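Local structure of delta-1-pyrroline-5-carboxylate dehydrogenase, mitochondrial (Mus musculus, 4E3X) at residues B[159-164]-B[212-217]; B[208-213]-B[235-240]. The protein catalyses the irreversible, NAD+-dependent oxidation of L-glutamate gamma-semialdehyde to L-glutamate, the second step of proline breakdown. One frame throughout, in Å; residues are numbered along the deposited sequence.

Interaction 1 (B[159-164]-B[212-217]). With PRO (proline), chain K.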
loop_
_atom_site.group_PDB
_atom_site.type_symbol
_atom_site.label_atom_id
_atom_site.label_comp_id
_atom_site.label_asym_id
_atom_site.label_seq_id
_atom_site.Cartn_x
_atom_site.Cartn_y
_atom_site.Cartn_z
ATOM N N GLU B 159 29.445 -10.699 -4.102
ATOM C CA GLU B 159 29.508 -10.586 -2.648
ATOM C C GLU B 159 28.484 -9.613 -2.079
ATOM O O GLU B 159 27.810 -9.925 -1.098
ATOM C CB GLU B 159 30.922 -10.196 -2.202
ATOM C CG GLU B 159 31.023 -9.656 -0.783
ATOM C CD GLU B 159 30.916 -10.724 0.300
ATOM O OE1 GLU B 159 30.666 -11.909 -0.015
ATOM O OE2 GLU B 159 31.091 -10.364 1.482
ATOM N N ILE B 160 28.359 -8.439 -2.685
ATOM C CA ILE B 160 27.409 -7.459 -2.169
ATOM C C ILE B 160 25.957 -7.843 -2.425
ATOM O O ILE B 160 25.064 -7.321 -1.764
ATOM C CB ILE B 160 27.677 -6.025 -2.678
ATOM C CG1 ILE B 160 27.393 -5.898 -4.176
ATOM C CG2 ILE B 160 29.096 -5.589 -2.326
ATOM C CD1 ILE B 160 27.624 -4.492 -4.719
ATOM N N ASP B 161 25.743 -8.770 -3.358
ATOM C CA ASP B 161 24.414 -9.186 -3.793
ATOM C C ASP B 161 23.986 -10.507 -3.138
ATOM O O ASP B 161 23.162 -10.517 -2.216
ATOM C CB ASP B 161 24.414 -9.300 -5.330
ATOM C CG ASP B 161 23.171 -9.986 -5.895
ATOM O OD1 ASP B 161 22.147 -10.067 -5.190
ATOM O OD2 ASP B 161 23.229 -10.445 -7.063
ATOM N N ALA B 162 24.534 -11.620 -3.628
ATOM C CA ALA B 162 24.086 -12.952 -3.211
ATOM C C ALA B 162 24.387 -13.242 -1.754
ATOM O O ALA B 162 23.702 -14.041 -1.117
ATOM C CB ALA B 162 24.699 -14.022 -4.096
ATOM N N ALA B 163 25.432 -12.614 -1.230
ATOM C CA ALA B 163 25.695 -12.716 0.190
ATOM C C ALA B 163 25.068 -11.531 0.922
ATOM O O ALA B 163 23.974 -11.650 1.451
ATOM C CB ALA B 163 27.191 -12.821 0.469
ATOM N N ALA B 164 25.734 -10.381 0.920
ATOM C CA ALA B 164 25.353 -9.298 1.822
ATOM C C ALA B 164 23.905 -8.835 1.703
ATOM O O ALA B 164 23.191 -8.823 2.694
ATOM C CB ALA B 164 26.286 -8.120 1.680
ATOM N N PHE B 212 20.018 -9.233 -9.865
ATOM C CA PHE B 212 20.384 -9.421 -8.467
ATOM C C PHE B 212 19.788 -10.699 -7.925
ATOM O O PHE B 212 18.575 -10.849 -7.870
ATOM C CB PHE B 212 19.934 -8.242 -7.606
ATOM C CG PHE B 212 20.743 -7.005 -7.825
ATOM C CD1 PHE B 212 20.354 -6.064 -8.766
ATOM C CD2 PHE B 212 21.910 -6.788 -7.108
ATOM C CE1 PHE B 212 21.106 -4.923 -8.980
ATOM C CE2 PHE B 212 22.673 -5.646 -7.318
ATOM C CZ PHE B 212 22.265 -4.713 -8.253
ATOM N N THR B 213 20.652 -11.619 -7.524
ATOM C CA THR B 213 20.210 -12.829 -6.845
ATOM C C THR B 213 19.362 -12.496 -5.617
ATOM O O THR B 213 18.376 -13.176 -5.333
ATOM C CB THR B 213 21.434 -13.670 -6.464
ATOM O OG1 THR B 213 22.068 -14.086 -7.673
ATOM C CG2 THR B 213 21.067 -14.899 -5.634
ATOM N N ALA B 214 19.747 -11.440 -4.904
ATOM C CA ALA B 214 19.076 -11.066 -3.667
ATOM C C ALA B 214 17.623 -10.652 -3.886
ATOM O O ALA B 214 16.777 -10.869 -3.022
ATOM C CB ALA B 214 19.841 -9.944 -2.966
ATOM N N ILE B 215 17.333 -10.025 -5.024
ATOM C CA ILE B 215 15.983 -9.537 -5.278
ATOM C C ILE B 215 14.988 -10.688 -5.352
ATOM O O ILE B 215 13.897 -10.595 -4.805
ATOM C CB ILE B 215 15.924 -8.641 -6.532
ATOM C CG1 ILE B 215 16.659 -7.328 -6.260
ATOM C CG2 ILE B 215 14.480 -8.335 -6.911
ATOM C CD1 ILE B 215 16.701 -6.382 -7.441
ATOM N N GLY B 216 15.377 -11.784 -5.998
ATOM C CA GLY B 216 14.524 -12.958 -6.053
ATOM C C GLY B 216 14.211 -13.500 -4.672
ATOM O O GLY B 216 13.062 -13.820 -4.349
ATOM N N GLY B 217 15.243 -13.596 -3.844
ATOM C CA GLY B 217 15.068 -14.059 -2.480
ATOM C C GLY B 217 14.100 -13.185 -1.707
ATOM O O GLY B 217 13.262 -13.686 -0.954
HETATM N N PRO K . 19.680 -2.043 -4.843
HETATM C CA PRO K . 20.670 -1.990 -5.920
HETATM C C PRO K . 21.478 -0.697 -5.909
HETATM O O PRO K . 21.166 0.264 -5.197
HETATM C CB PRO K . 19.804 -2.068 -7.176
HETATM C CG PRO K . 18.676 -2.948 -6.761
HETATM C CD PRO K . 18.408 -2.630 -5.302
HETATM O OXT PRO K . 22.480 -0.593 -6.620
#
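On the wall of the aldehyde dehydrogenase active site that holds a bound proline, D161 grips the first turn of helix 213-225. Its carboxylate takes two backbone amides there, each through a syn lone pair: OD1 from A214 N at 2.8 Å, the straighter bond (158°), and OD2 from T213 N at 2.9 Å. With CG anti to its own backbone N (chi1 169°), the side chain reaches across to the helix start, where a negative charge would suit the amide end of the dipole. F212, at the N-cap position, turns its ring so that D161 OD1 lies at the edge, in plane, D161 CG coming within 3.6 Å of F212 CD2; bound proline lies over one face, its CB 3.6 Å from F212 CE1. Were D161 replaced by alanine, the amides of T213 and A214 would probably be left without their acceptor, and K153 without its salt-bridge partner OD2. Beside this, A162 CB meets T213 CG2; T213 OG1 is hydrogen-bonded to T147 OG1 and Q151 NE2. The axes of the helical pieces 159-164 and 213-217 cross at 29°, with helix 140-151 packed against the first and helix 239-251 against the second.

Interaction 2 (B[208-213]-B[235-240]). With PRO (proline), chain K; PRO (proline), chain J.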
loop_
_atom_site.group_PDB
_atom_site.type_symbol
_atom_site.label_atom_id
_atom_site.label_comp_id
_atom_site.label_asym_id
_atom_site.label_seq_id
_atom_site.Cartn_x
_atom_site.Cartn_y
_atom_site.Cartn_z
ATOM N N SER B 208 10.946 -12.273 -10.504
ATOM C CA SER B 208 12.239 -11.660 -10.186
ATOM C C SER B 208 13.154 -11.490 -11.408
ATOM O O SER B 208 13.016 -12.208 -12.398
ATOM C CB SER B 208 12.937 -12.454 -9.080
ATOM O OG SER B 208 13.078 -13.819 -9.425
ATOM N N PRO B 209 14.093 -10.532 -11.339
ATOM C CA PRO B 209 14.938 -10.193 -12.489
ATOM C C PRO B 209 16.304 -10.877 -12.445
ATOM O O PRO B 209 16.709 -11.426 -11.421
ATOM C CB PRO B 209 15.127 -8.688 -12.318
ATOM C CG PRO B 209 15.232 -8.536 -10.838
ATOM C CD PRO B 209 14.272 -9.558 -10.246
ATOM N N PHE B 210 17.034 -10.803 -13.550
ATOM C CA PHE B 210 18.307 -11.495 -13.642
ATOM C C PHE B 210 19.397 -10.872 -12.802
ATOM O O PHE B 210 20.376 -11.536 -12.451
ATOM C CB PHE B 210 18.800 -11.546 -15.096
ATOM C CG PHE B 210 19.367 -10.241 -15.611
ATOM C CD1 PHE B 210 20.727 -9.962 -15.497
ATOM C CD2 PHE B 210 18.554 -9.305 -16.231
ATOM C CE1 PHE B 210 21.259 -8.769 -15.972
ATOM C CE2 PHE B 210 19.079 -8.115 -16.714
ATOM C CZ PHE B 210 20.434 -7.847 -16.580
ATOM N N ASN B 211 19.264 -9.580 -12.529
ATOM C CA ASN B 211 20.460 -8.804 -12.207
ATOM C C ASN B 211 20.902 -8.805 -10.759
ATOM O O ASN B 211 22.029 -8.420 -10.460
ATOM C CB ASN B 211 20.376 -7.389 -12.776
ATOM C CG ASN B 211 19.271 -6.574 -12.157
ATOM O OD1 ASN B 211 18.273 -7.108 -11.674
ATOM N ND2 ASN B 211 19.437 -5.259 -12.176
ATOM N N PHE B 212 20.018 -9.233 -9.865
ATOM C CA PHE B 212 20.384 -9.421 -8.467
ATOM C C PHE B 212 19.788 -10.699 -7.925
ATOM O O PHE B 212 18.575 -10.849 -7.870
ATOM C CB PHE B 212 19.934 -8.242 -7.606
ATOM C CG PHE B 212 20.743 -7.005 -7.825
ATOM C CD1 PHE B 212 20.354 -6.064 -8.766
ATOM C CD2 PHE B 212 21.910 -6.788 -7.108
ATOM C CE1 PHE B 212 21.106 -4.923 -8.980
ATOM C CE2 PHE B 212 22.673 -5.646 -7.318
ATOM C CZ PHE B 212 22.265 -4.713 -8.253
ATOM N N THR B 213 20.652 -11.619 -7.524
ATOM C CA THR B 213 20.210 -12.829 -6.845
ATOM C C THR B 213 19.362 -12.496 -5.617
ATOM O O THR B 213 18.376 -13.176 -5.333
ATOM C CB THR B 213 21.434 -13.670 -6.464
ATOM O OG1 THR B 213 22.068 -14.086 -7.673
ATOM C CG2 THR B 213 21.067 -14.899 -5.634
ATOM N N SER B 235 14.128 -15.541 -12.633
ATOM C CA SER B 235 14.649 -15.146 -13.927
ATOM C C SER B 235 15.419 -16.280 -14.594
ATOM O O SER B 235 16.286 -16.897 -13.968
ATOM C CB SER B 235 15.593 -13.973 -13.754
ATOM O OG SER B 235 16.298 -13.728 -14.950
ATOM N N ASP B 236 15.113 -16.546 -15.865
ATOM C CA ASP B 236 15.824 -17.561 -16.632
ATOM C C ASP B 236 17.339 -17.382 -16.540
ATOM O O ASP B 236 18.088 -18.351 -16.438
ATOM C CB ASP B 236 15.453 -17.480 -18.114
ATOM C CG ASP B 236 14.005 -17.816 -18.402
ATOM O OD1 ASP B 236 13.242 -18.175 -17.485
ATOM O OD2 ASP B 236 13.643 -17.728 -19.589
ATOM N N THR B 237 17.782 -16.133 -16.600
ATOM C CA THR B 237 19.207 -15.835 -16.679
ATOM C C THR B 237 19.879 -15.755 -15.302
ATOM O O THR B 237 21.073 -15.462 -15.214
ATOM C CB THR B 237 19.460 -14.562 -17.520
ATOM O OG1 THR B 237 18.451 -13.596 -17.230
ATOM C CG2 THR B 237 19.357 -14.877 -19.002
ATOM N N ALA B 238 19.124 -16.082 -14.249
ATOM C CA ALA B 238 19.681 -16.212 -12.900
ATOM C C ALA B 238 19.232 -17.518 -12.248
ATOM O O ALA B 238 19.194 -17.622 -11.023
ATOM C CB ALA B 238 19.278 -15.027 -12.023
ATOM N N MET B 239 18.893 -18.514 -13.065
ATOM C CA MET B 239 18.281 -19.732 -12.531
ATOM C C MET B 239 19.167 -20.494 -11.537
ATOM O O MET B 239 18.688 -20.950 -10.489
ATOM C CB MET B 239 17.851 -20.638 -13.681
ATOM C CG MET B 239 16.920 -21.767 -13.276
ATOM S SD MET B 239 15.378 -21.154 -12.574
ATOM C CE MET B 239 14.845 -20.020 -13.830
ATOM N N LEU B 240 20.438 -20.659 -11.888
ATOM C CA LEU B 240 21.369 -21.428 -11.075
ATOM C C LEU B 240 21.450 -20.885 -9.640
ATOM O O LEU B 240 21.265 -21.628 -8.671
ATOM C CB LEU B 240 22.748 -21.410 -11.737
ATOM C CG LEU B 240 23.831 -22.282 -11.104
ATOM C CD1 LEU B 240 23.538 -23.769 -11.313
ATOM C CD2 LEU B 240 25.203 -21.902 -11.672
HETATM N N PRO K . 19.680 -2.043 -4.843
HETATM C CA PRO K . 20.670 -1.990 -5.920
HETATM C C PRO K . 21.478 -0.697 -5.909
HETATM O O PRO K . 21.166 0.264 -5.197
HETATM C CB PRO K . 19.804 -2.068 -7.176
HETATM C CG PRO K . 18.676 -2.948 -6.761
HETATM C CD PRO K . 18.408 -2.630 -5.302
HETATM O OXT PRO K . 22.480 -0.593 -6.620
HETATM N N PRO J . 17.957 -9.745 -21.057
HETATM C CA PRO J . 16.664 -9.836 -21.742
HETATM C C PRO J . 16.399 -8.607 -22.607
HETATM O O PRO J . 17.273 -7.753 -22.775
HETATM C CB PRO J . 15.649 -9.921 -20.585
HETATM C CG PRO J . 16.455 -9.762 -19.306
HETATM C CD PRO J . 17.850 -10.167 -19.653
HETATM O OXT PRO J . 15.313 -8.453 -23.168
HETATM O O HOH W 1 15.588 -14.720 -10.023
#
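S208, a residue of the NAD+ site, begins the contact by pressing its carbonyl O against S235 CB, 3.4 Å away. S208 OG is hydrogen-bonded to a water 2.7 Å away, and that water accepts from S235 N, so one molecule bridges the two loops; W232 NE1 is hydrogen-bonded to the same OG. P209 brings its carbonyl carbon equally near S235 CB, while its own CB points away from the second segment. F210 carries most of the meeting. Its CG sits between the backbone N and carbonyl carbon (chi1 76°), which carries the ring away from 235-240 and leaves CB facing two hydroxyls: T237 OG1 at 3.0 Å and S235 OG at 3.3 Å. These hydroxyls are themselves joined, T237 OG1 donating to S235 OG, which also accepts from T237 N, so the two oxygens are held side by side against F210 CB. A238 CB approaches F210 O at 3.7 Å. Farther out, the F210 ring meets a second bound proline, its CD2 3.6 Å from the ligand's CD, and N211 CB lies above one face of that ring, offset toward the rim. The CB of N211, by similarity the transition-state stabiliser, points away from 235-240, and its ND2 is hydrogen-bonded to Q346 O. S235 and T237 thus form an ST turn leading into helix 239-251, set against the loop that follows strand 203-207 at the C-terminal ends of the parallel strands, where the Rossmann-type domain of aldehyde dehydrogenases binds NAD+, next to the catalytic residues.

Overall arrangement
Read from the N terminus, helix 155-180 comes first, and interaction 1 brings it to the start of helix 213-225, closing a loop of 47 residues that includes strands 191-199 and 203-207. The chain then runs through that helix and strand 230-233 to 235-240, where interaction 2 closes a shorter loop of 21 residues. Because 208-213 begins before 212-217 and 235-240 lies beyond it, the two closures cross rather than nest, sharing F212 and T213. The linking loop after strand 203-207 is therefore held from both contacts, tying helix 155-180, helix 213-225 and the entrance to helix 239-251 together, and G216 CA packs against S208 CB between them.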